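Local coordinates for lactate dehydrogenase (Eimeria maxima, PDB 6CT6), which probably catalyses the NAD-linked interconversion of pyruvate and lactate, holding its coenzyme in a Rossmann-type nucleotide-binding domain, at residues I127-N132 / A139-A144; V81-G86 / G116-Y121. All coordinates share one frame; numbering follows the deposited sequence.

Interaction 1: I127-N132 / A139-A144. With NAI (1,4-dihydronicotinamide adenine dinucleotide), chain D.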
loop_
_atom_site.group_PDB
_atom_site.type_symbol
_atom_site.label_atom_id
_atom_site.label_comp_id
_atom_site.label_asym_id
_atom_site.label_seq_id
_atom_site.Cartn_x
_atom_site.Cartn_y
_atom_site.Cartn_z
ATOM N N ILE B 127 12.134 -3.200 -18.554
ATOM C CA ILE B 127 12.689 -2.501 -17.397
ATOM C C ILE B 127 12.021 -1.140 -17.250
ATOM O O ILE B 127 11.977 -0.355 -18.204
ATOM C CB ILE B 127 14.217 -2.345 -17.513
ATOM C CG1 ILE B 127 14.876 -3.720 -17.609
ATOM C CG2 ILE B 127 14.787 -1.599 -16.311
ATOM C CD1 ILE B 127 15.498 -3.977 -18.948
ATOM N N ILE B 128 11.519 -0.865 -16.049
ATOM C CA ILE B 128 10.940 0.428 -15.690
ATOM C C ILE B 128 11.762 0.993 -14.538
ATOM O O ILE B 128 11.840 0.374 -13.469
ATOM C CB ILE B 128 9.465 0.304 -15.274
ATOM C CG1 ILE B 128 8.618 -0.323 -16.387
ATOM C CG2 ILE B 128 8.912 1.675 -14.875
ATOM C CD1 ILE B 128 7.270 -0.843 -15.895
ATOM N N ASN B 129 12.349 2.170 -14.732
ATOM C CA ASN B 129 13.070 2.835 -13.654
ATOM C C ASN B 129 12.210 3.919 -13.022
ATOM O O ASN B 129 11.424 4.583 -13.703
ATOM C CB ASN B 129 14.381 3.460 -14.131
ATOM C CG ASN B 129 15.154 4.097 -12.992
ATOM O OD1 ASN B 129 15.626 3.402 -12.093
ATOM N ND2 ASN B 129 15.266 5.423 -13.009
ATOM N N ILE B 130 12.381 4.098 -11.714
ATOM C CA ILE B 130 11.685 5.140 -10.972
ATOM C C ILE B 130 12.705 6.040 -10.277
ATOM O O ILE B 130 12.451 7.230 -10.073
ATOM C CB ILE B 130 10.695 4.527 -9.961
ATOM C CG1 ILE B 130 9.646 3.677 -10.689
ATOM C CG2 ILE B 130 10.004 5.621 -9.155
ATOM C CD1 ILE B 130 8.766 2.849 -9.763
ATOM N N THR B 131 13.872 5.490 -9.932
ATOM C CA THR B 131 14.852 6.220 -9.127
ATOM C C THR B 131 15.214 7.563 -9.761
ATOM O O THR B 131 15.499 7.645 -10.960
ATOM C CB THR B 131 16.112 5.369 -8.947
ATOM O OG1 THR B 131 15.776 4.145 -8.284
ATOM C CG2 THR B 131 17.168 6.112 -8.128
ATOM N N ASN B 132 15.219 8.613 -8.939
ATOM C CA ASN B 132 15.551 9.974 -9.382
ATOM C C ASN B 132 17.055 10.273 -9.342
ATOM O O ASN B 132 17.793 9.622 -8.601
ATOM C CB ASN B 132 14.827 11.002 -8.509
ATOM C CG ASN B 132 13.417 11.284 -8.978
ATOM O OD1 ASN B 132 13.147 11.340 -10.177
ATOM N ND2 ASN B 132 12.506 11.466 -8.027
ATOM N N ALA B 139 19.023 6.208 -18.144
ATOM C CA ALA B 139 20.118 6.029 -19.094
ATOM C C ALA B 139 21.266 5.245 -18.470
ATOM O O ALA B 139 21.856 4.372 -19.118
ATOM C CB ALA B 139 20.607 7.386 -19.598
ATOM N N ALA B 140 21.603 5.545 -17.213
ATOM C CA ALA B 140 22.677 4.821 -16.540
ATOM C C ALA B 140 22.386 3.325 -16.492
ATOM O O ALA B 140 23.275 2.503 -16.745
ATOM C CB ALA B 140 22.876 5.375 -15.131
ATOM N N VAL B 141 21.147 2.953 -16.167
ATOM C CA VAL B 141 20.765 1.542 -16.168
ATOM C C VAL B 141 20.935 0.951 -17.562
ATOM O O VAL B 141 21.540 -0.115 -17.734
ATOM C CB VAL B 141 19.320 1.378 -15.663
ATOM C CG1 VAL B 141 18.885 -0.084 -15.735
ATOM C CG2 VAL B 141 19.190 1.899 -14.238
ATOM N N GLN B 142 20.398 1.630 -18.578
ATOM C CA GLN B 142 20.445 1.100 -19.938
ATOM C C GLN B 142 21.874 0.790 -20.359
ATOM O O GLN B 142 22.166 -0.300 -20.864
ATOM C CB GLN B 142 19.805 2.096 -20.910
ATOM C CG GLN B 142 19.587 1.548 -22.322
ATOM C CD GLN B 142 20.874 1.420 -23.116
ATOM O OE1 GLN B 142 21.720 2.313 -23.100
ATOM N NE2 GLN B 142 21.035 0.294 -23.802
ATOM N N GLU B 143 22.781 1.750 -20.163
ATOM C CA GLU B 143 24.156 1.572 -20.613
ATOM C C GLU B 143 24.815 0.388 -19.919
ATOM O O GLU B 143 25.518 -0.403 -20.560
ATOM C CB GLU B 143 24.942 2.859 -20.373
ATOM C CG GLU B 143 24.419 4.029 -21.190
ATOM C CD GLU B 143 24.839 5.378 -20.641
ATOM O OE1 GLU B 143 25.564 5.413 -19.625
ATOM O OE2 GLU B 143 24.438 6.407 -21.227
ATOM N N ALA B 144 24.585 0.237 -18.613
ATOM C CA ALA B 144 25.190 -0.869 -17.877
ATOM C C ALA B 144 24.548 -2.204 -18.229
ATOM O O ALA B 144 25.225 -3.237 -18.203
ATOM C CB ALA B 144 25.085 -0.616 -16.374
HETATM P PA NAI D . 13.127 4.168 -0.175
HETATM O O1A NAI D . 14.378 4.689 0.496
HETATM O O2A NAI D . 11.897 3.885 0.656
HETATM O O5B NAI D . 13.529 2.816 -0.945
HETATM C C5B NAI D . 14.770 2.710 -1.638
HETATM C C4B NAI D . 15.325 1.320 -1.382
HETATM O O4B NAI D . 16.390 1.002 -2.280
HETATM C C3B NAI D . 15.890 1.181 0.029
HETATM O O3B NAI D . 15.157 0.180 0.738
HETATM C C2B NAI D . 17.337 0.771 -0.171
HETATM O O2B NAI D . 17.792 -0.164 0.809
HETATM C C1B NAI D . 17.269 0.151 -1.553
HETATM N N9A NAI D . 18.569 -0.013 -2.241
HETATM C C8A NAI D . 19.700 0.713 -2.129
HETATM N N7A NAI D . 20.663 0.204 -2.946
HETATM C C5A NAI D . 20.142 -0.863 -3.581
HETATM C C6A NAI D . 20.588 -1.861 -4.573
HETATM N N6A NAI D . 21.839 -1.829 -5.078
HETATM N N1A NAI D . 19.705 -2.808 -4.963
HETATM C C2A NAI D . 18.449 -2.863 -4.478
HETATM N N3A NAI D . 17.983 -1.989 -3.575
HETATM C C4A NAI D . 18.765 -0.995 -3.105
HETATM O O3 NAI D . 12.741 5.181 -1.374
HETATM P PN NAI D . 11.323 5.220 -2.152
HETATM O O1N NAI D . 10.384 6.130 -1.397
HETATM O O2N NAI D . 10.903 3.806 -2.481
HETATM O O5D NAI D . 11.750 5.975 -3.509
HETATM C C5D NAI D . 12.674 5.345 -4.390
HETATM C C4D NAI D . 13.093 6.266 -5.527
HETATM O O4D NAI D . 11.965 6.664 -6.317
HETATM C C3D NAI D . 13.732 7.542 -5.000
HETATM O O3D NAI D . 14.892 7.834 -5.784
HETATM C C2D NAI D . 12.668 8.595 -5.206
HETATM O O2D NAI D . 13.198 9.913 -5.346
HETATM C C1D NAI D . 12.024 8.083 -6.483
HETATM N N1N NAI D . 10.708 8.640 -6.824
HETATM C C2N NAI D . 10.481 8.788 -8.129
HETATM C C3N NAI D . 9.295 9.283 -8.625
HETATM C C7N NAI D . 9.166 9.411 -10.114
HETATM O O7N NAI D . 9.981 8.848 -10.829
HETATM N N7N NAI D . 8.186 10.142 -10.630
HETATM C C4N NAI D . 8.173 9.682 -7.703
HETATM C C5N NAI D . 8.535 9.477 -6.303
HETATM C C6N NAI D . 9.772 8.960 -5.920
#
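V141 carries the helix side of this contact, spreading its two methyls over two residues of strand 126-129. CG1, set anti to the backbone N (chi1 177°), meets CG2 of I127 at 4.4 Å, while the valine's own CG2 lies 4.4 Å from OD1 of N129. These are relaxed van der Waals distances, but all three residues are buried, and I83, M111 and I152 also touch the valine and thicken the core. One helical step further on, the character changes: the Q142 side chain leads away from the strand, its NE2 bonded to the carbonyl of V147, and E143 is exposed to solvent. Where the strand ends, N129 steadies the turn, its ND2 donating to T131 O at 3.0 Å on a lone pair in the carbonyl plane. Beyond it the fit to the coenzyme is closer. CG2 of I130 lies 3.4 Å from C2N of the nicotinamide. N132 gives its backbone N-H to O3D of the nicotinamide ribose in a nearly straight bond (167°), and its ND2 to O2D at 3.2 Å; ND2 also binds oxamate. Such a strand, backed by its following helix and ending at the cofactor, is the beta-alpha half of a Rossmann beta-alpha-beta unit.

Interaction 2: V81-G86 / G116-Y121. With NAI (1,4-dihydronicotinamide adenine dinucleotide), chain D.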
loop_
_atom_site.group_PDB
_atom_site.type_symbol
_atom_site.label_atom_id
_atom_site.label_comp_id
_atom_site.label_asym_id
_atom_site.label_seq_id
_atom_site.Cartn_x
_atom_site.Cartn_y
_atom_site.Cartn_z
ATOM N N VAL B 81 11.259 -5.801 -14.602
ATOM C CA VAL B 81 12.054 -5.283 -13.494
ATOM C C VAL B 81 11.646 -3.830 -13.280
ATOM O O VAL B 81 11.675 -3.030 -14.224
ATOM C CB VAL B 81 13.566 -5.389 -13.766
ATOM C CG1 VAL B 81 14.367 -4.840 -12.588
ATOM C CG2 VAL B 81 13.976 -6.833 -14.049
ATOM N N ILE B 82 11.260 -3.492 -12.051
ATOM C CA ILE B 82 10.926 -2.119 -11.678
ATOM C C ILE B 82 11.912 -1.677 -10.602
ATOM O O ILE B 82 12.002 -2.303 -9.539
ATOM C CB ILE B 82 9.474 -1.983 -11.188
ATOM C CG1 ILE B 82 8.506 -2.686 -12.151
ATOM C CG2 ILE B 82 9.107 -0.512 -11.083
ATOM C CD1 ILE B 82 7.047 -2.675 -11.699
ATOM N N ILE B 83 12.636 -0.589 -10.871
ATOM C CA ILE B 83 13.789 -0.176 -10.072
ATOM C C ILE B 83 13.405 1.021 -9.214
ATOM O O ILE B 83 13.029 2.078 -9.738
ATOM C CB ILE B 83 14.997 0.175 -10.955
ATOM C CG1 ILE B 83 15.438 -1.028 -11.785
ATOM C CG2 ILE B 83 16.169 0.664 -10.098
ATOM C CD1 ILE B 83 16.326 -0.660 -12.962
ATOM N N THR B 84 13.528 0.864 -7.897
ATOM C CA THR B 84 13.468 1.983 -6.967
ATOM C C THR B 84 14.716 2.058 -6.091
ATOM O O THR B 84 14.722 2.790 -5.095
ATOM C CB THR B 84 12.212 1.886 -6.094
ATOM O OG1 THR B 84 12.219 0.659 -5.358
ATOM C CG2 THR B 84 10.943 1.973 -6.940
ATOM N N ALA B 85 15.766 1.318 -6.441
ATOM C CA ALA B 85 16.975 1.267 -5.630
ATOM C C ALA B 85 17.635 2.637 -5.528
ATOM O O ALA B 85 17.629 3.424 -6.479
ATOM C CB ALA B 85 17.961 0.262 -6.228
ATOM N N GLY B 86 18.218 2.913 -4.371
ATOM C CA GLY B 86 18.968 4.135 -4.172
ATOM C C GLY B 86 19.083 4.491 -2.710
ATOM O O GLY B 86 18.336 4.010 -1.855
ATOM N N GLY B 116 24.125 -3.995 -14.461
ATOM C CA GLY B 116 24.955 -5.173 -14.655
ATOM C C GLY B 116 24.277 -6.449 -14.193
ATOM O O GLY B 116 24.467 -7.514 -14.783
ATOM N N ALA B 117 23.488 -6.363 -13.119
ATOM C CA ALA B 117 22.727 -7.523 -12.671
ATOM C C ALA B 117 21.695 -7.934 -13.714
ATOM O O ALA B 117 21.530 -9.124 -14.007
ATOM C CB ALA B 117 22.050 -7.222 -11.335
ATOM N N ILE B 118 20.990 -6.957 -14.288
ATOM C CA ILE B 118 20.034 -7.241 -15.356
ATOM C C ILE B 118 20.732 -7.923 -16.525
ATOM O O ILE B 118 20.271 -8.951 -17.036
ATOM C CB ILE B 118 19.333 -5.942 -15.793
ATOM C CG1 ILE B 118 18.402 -5.448 -14.684
ATOM C CG2 ILE B 118 18.558 -6.145 -17.098
ATOM C CD1 ILE B 118 17.981 -4.008 -14.844
ATOM N N LYS B 119 21.851 -7.350 -16.977
ATOM C CA LYS B 119 22.593 -7.945 -18.085
ATOM C C LYS B 119 22.905 -9.410 -17.813
ATOM O O LYS B 119 22.872 -10.242 -18.728
ATOM C CB LYS B 119 23.887 -7.166 -18.328
ATOM C CG LYS B 119 24.783 -7.756 -19.417
ATOM C CD LYS B 119 26.134 -7.062 -19.472
ATOM C CE LYS B 119 26.025 -5.682 -20.095
ATOM N NZ LYS B 119 27.339 -4.981 -20.140
ATOM N N LYS B 120 23.194 -9.745 -16.556
ATOM C CA LYS B 120 23.651 -11.089 -16.227
ATOM C C LYS B 120 22.491 -12.064 -16.052
ATOM O O LYS B 120 22.573 -13.209 -16.511
ATOM C CB LYS B 120 24.502 -11.053 -14.956
ATOM C CG LYS B 120 25.042 -12.414 -14.540
ATOM C CD LYS B 120 25.946 -12.320 -13.321
ATOM C CE LYS B 120 26.537 -13.678 -12.966
ATOM N NZ LYS B 120 27.414 -13.608 -11.765
ATOM N N TYR B 121 21.408 -11.638 -15.401
ATOM C CA TYR B 121 20.373 -12.564 -14.960
ATOM C C TYR B 121 19.061 -12.464 -15.723
ATOM O O TYR B 121 18.333 -13.455 -15.785
ATOM C CB TYR B 121 20.092 -12.366 -13.466
ATOM C CG TYR B 121 21.256 -12.778 -12.593
ATOM C CD1 TYR B 121 21.659 -14.105 -12.532
ATOM C CD2 TYR B 121 21.953 -11.845 -11.836
ATOM C CE1 TYR B 121 22.723 -14.494 -11.744
ATOM C CE2 TYR B 121 23.021 -12.224 -11.041
ATOM C CZ TYR B 121 23.400 -13.553 -10.999
ATOM O OH TYR B 121 24.461 -13.947 -10.213
HETATM P PA NAI D . 13.127 4.168 -0.175
HETATM O O1A NAI D . 14.378 4.689 0.496
HETATM O O2A NAI D . 11.897 3.885 0.656
HETATM O O5B NAI D . 13.529 2.816 -0.945
HETATM C C5B NAI D . 14.770 2.710 -1.638
HETATM C C4B NAI D . 15.325 1.320 -1.382
HETATM O O4B NAI D . 16.390 1.002 -2.280
HETATM C C3B NAI D . 15.890 1.181 0.029
HETATM O O3B NAI D . 15.157 0.180 0.738
HETATM C C2B NAI D . 17.337 0.771 -0.171
HETATM O O2B NAI D . 17.792 -0.164 0.809
HETATM C C1B NAI D . 17.269 0.151 -1.553
HETATM N N9A NAI D . 18.569 -0.013 -2.241
HETATM C C8A NAI D . 19.700 0.713 -2.129
HETATM N N7A NAI D . 20.663 0.204 -2.946
HETATM C C5A NAI D . 20.142 -0.863 -3.581
HETATM C C6A NAI D . 20.588 -1.861 -4.573
HETATM N N6A NAI D . 21.839 -1.829 -5.078
HETATM N N1A NAI D . 19.705 -2.808 -4.963
HETATM C C2A NAI D . 18.449 -2.863 -4.478
HETATM N N3A NAI D . 17.983 -1.989 -3.575
HETATM C C4A NAI D . 18.765 -0.995 -3.105
HETATM O O3 NAI D . 12.741 5.181 -1.374
HETATM P PN NAI D . 11.323 5.220 -2.152
HETATM O O1N NAI D . 10.384 6.130 -1.397
HETATM O O2N NAI D . 10.903 3.806 -2.481
HETATM O O5D NAI D . 11.750 5.975 -3.509
HETATM C C5D NAI D . 12.674 5.345 -4.390
HETATM C C4D NAI D . 13.093 6.266 -5.527
HETATM O O4D NAI D . 11.965 6.664 -6.317
HETATM C C3D NAI D . 13.732 7.542 -5.000
HETATM O O3D NAI D . 14.892 7.834 -5.784
HETATM C C2D NAI D . 12.668 8.595 -5.206
HETATM O O2D NAI D . 13.198 9.913 -5.346
HETATM C C1D NAI D . 12.024 8.083 -6.483
HETATM N N1N NAI D . 10.708 8.640 -6.824
HETATM C C2N NAI D . 10.481 8.788 -8.129
HETATM C C3N NAI D . 9.295 9.283 -8.625
HETATM C C7N NAI D . 9.166 9.411 -10.114
HETATM O O7N NAI D . 9.981 8.848 -10.829
HETATM N N7N NAI D . 8.186 10.142 -10.630
HETATM C C4N NAI D . 8.173 9.682 -7.703
HETATM C C5N NAI D . 8.535 9.477 -6.303
HETATM C C6N NAI D . 9.772 8.960 -5.920
#
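I118 reaches from helix 104-121 to strand 80-83, and its terminal methyl does all the touching. CD1 meets CD1 of I83 tip to tip at 4.2 Å and lies 4.3 Å from CG1 of V81, so that one methyl bridges two residues on the same side of the strand. The link is purely apolar and buried.

Taken in order, the helix segment has one residue, I118, that makes the contact with the strand. G116 opens it, its carbonyl accepting the N-H of K120 at 3.1 Å. A117 points elsewhere, packing against Y72, whose hydroxyl is bonded to the coenzyme, and its carbonyl receives the N-H of Y121. I118 then turns to the strand: CG1 stands beside the backbone N (chi1 -69°) and the chain runs on extended (chi2 163°), which carries CD1 out to the sheet. K119 and K120 belong to the exposed surface. K120 lays its CG 3.9 Å above the centre of the Y121 ring, and its NZ makes a weak bond to the hydroxyl of Y121. That tyrosine, also touching T76, closes the helix.

Beyond the strand end, the loop T84-G86 runs on to the coenzyme. A85 sets CB 3.5 Å from both C4A and N3A of the adenine, and G86 offers its N-H weakly to O4B of the adenine ribose. At G86 the backbone takes angles that leave no space for a CB beside the carbonyl O of A85.

M111 and V114 of the same helix extend the cover over I83. I82, facing the other way, meets M24 of helix 19-31, while strand 80-83 itself runs parallel between strands 11-15 and 126-129.

In the fold
Along the chain, interaction 2 closes before interaction 1 opens: strand 80-83, helix 104-121, strand 126-129 and helix 134-145 follow in that order, all within the NAD-binding domain. The two strands are parallel neighbours in one sheet, and the centres of the contacts lie only about 8 Å apart. I128 N donates to V81 O (2.8 Å) in the sheet, and past the strand ends T131 OG1 bonds to A85 O (2.7 Å), tying the two coenzyme-binding loops together. The same arrangement thus occurs twice, a helix packed on each of two adjacent strands whose following loops meet one NADH: 81-86 chiefly at the adenosine, T84 reaching the nicotinamide ribose, 127-132 at that ribose, the nicotinamide and oxamate.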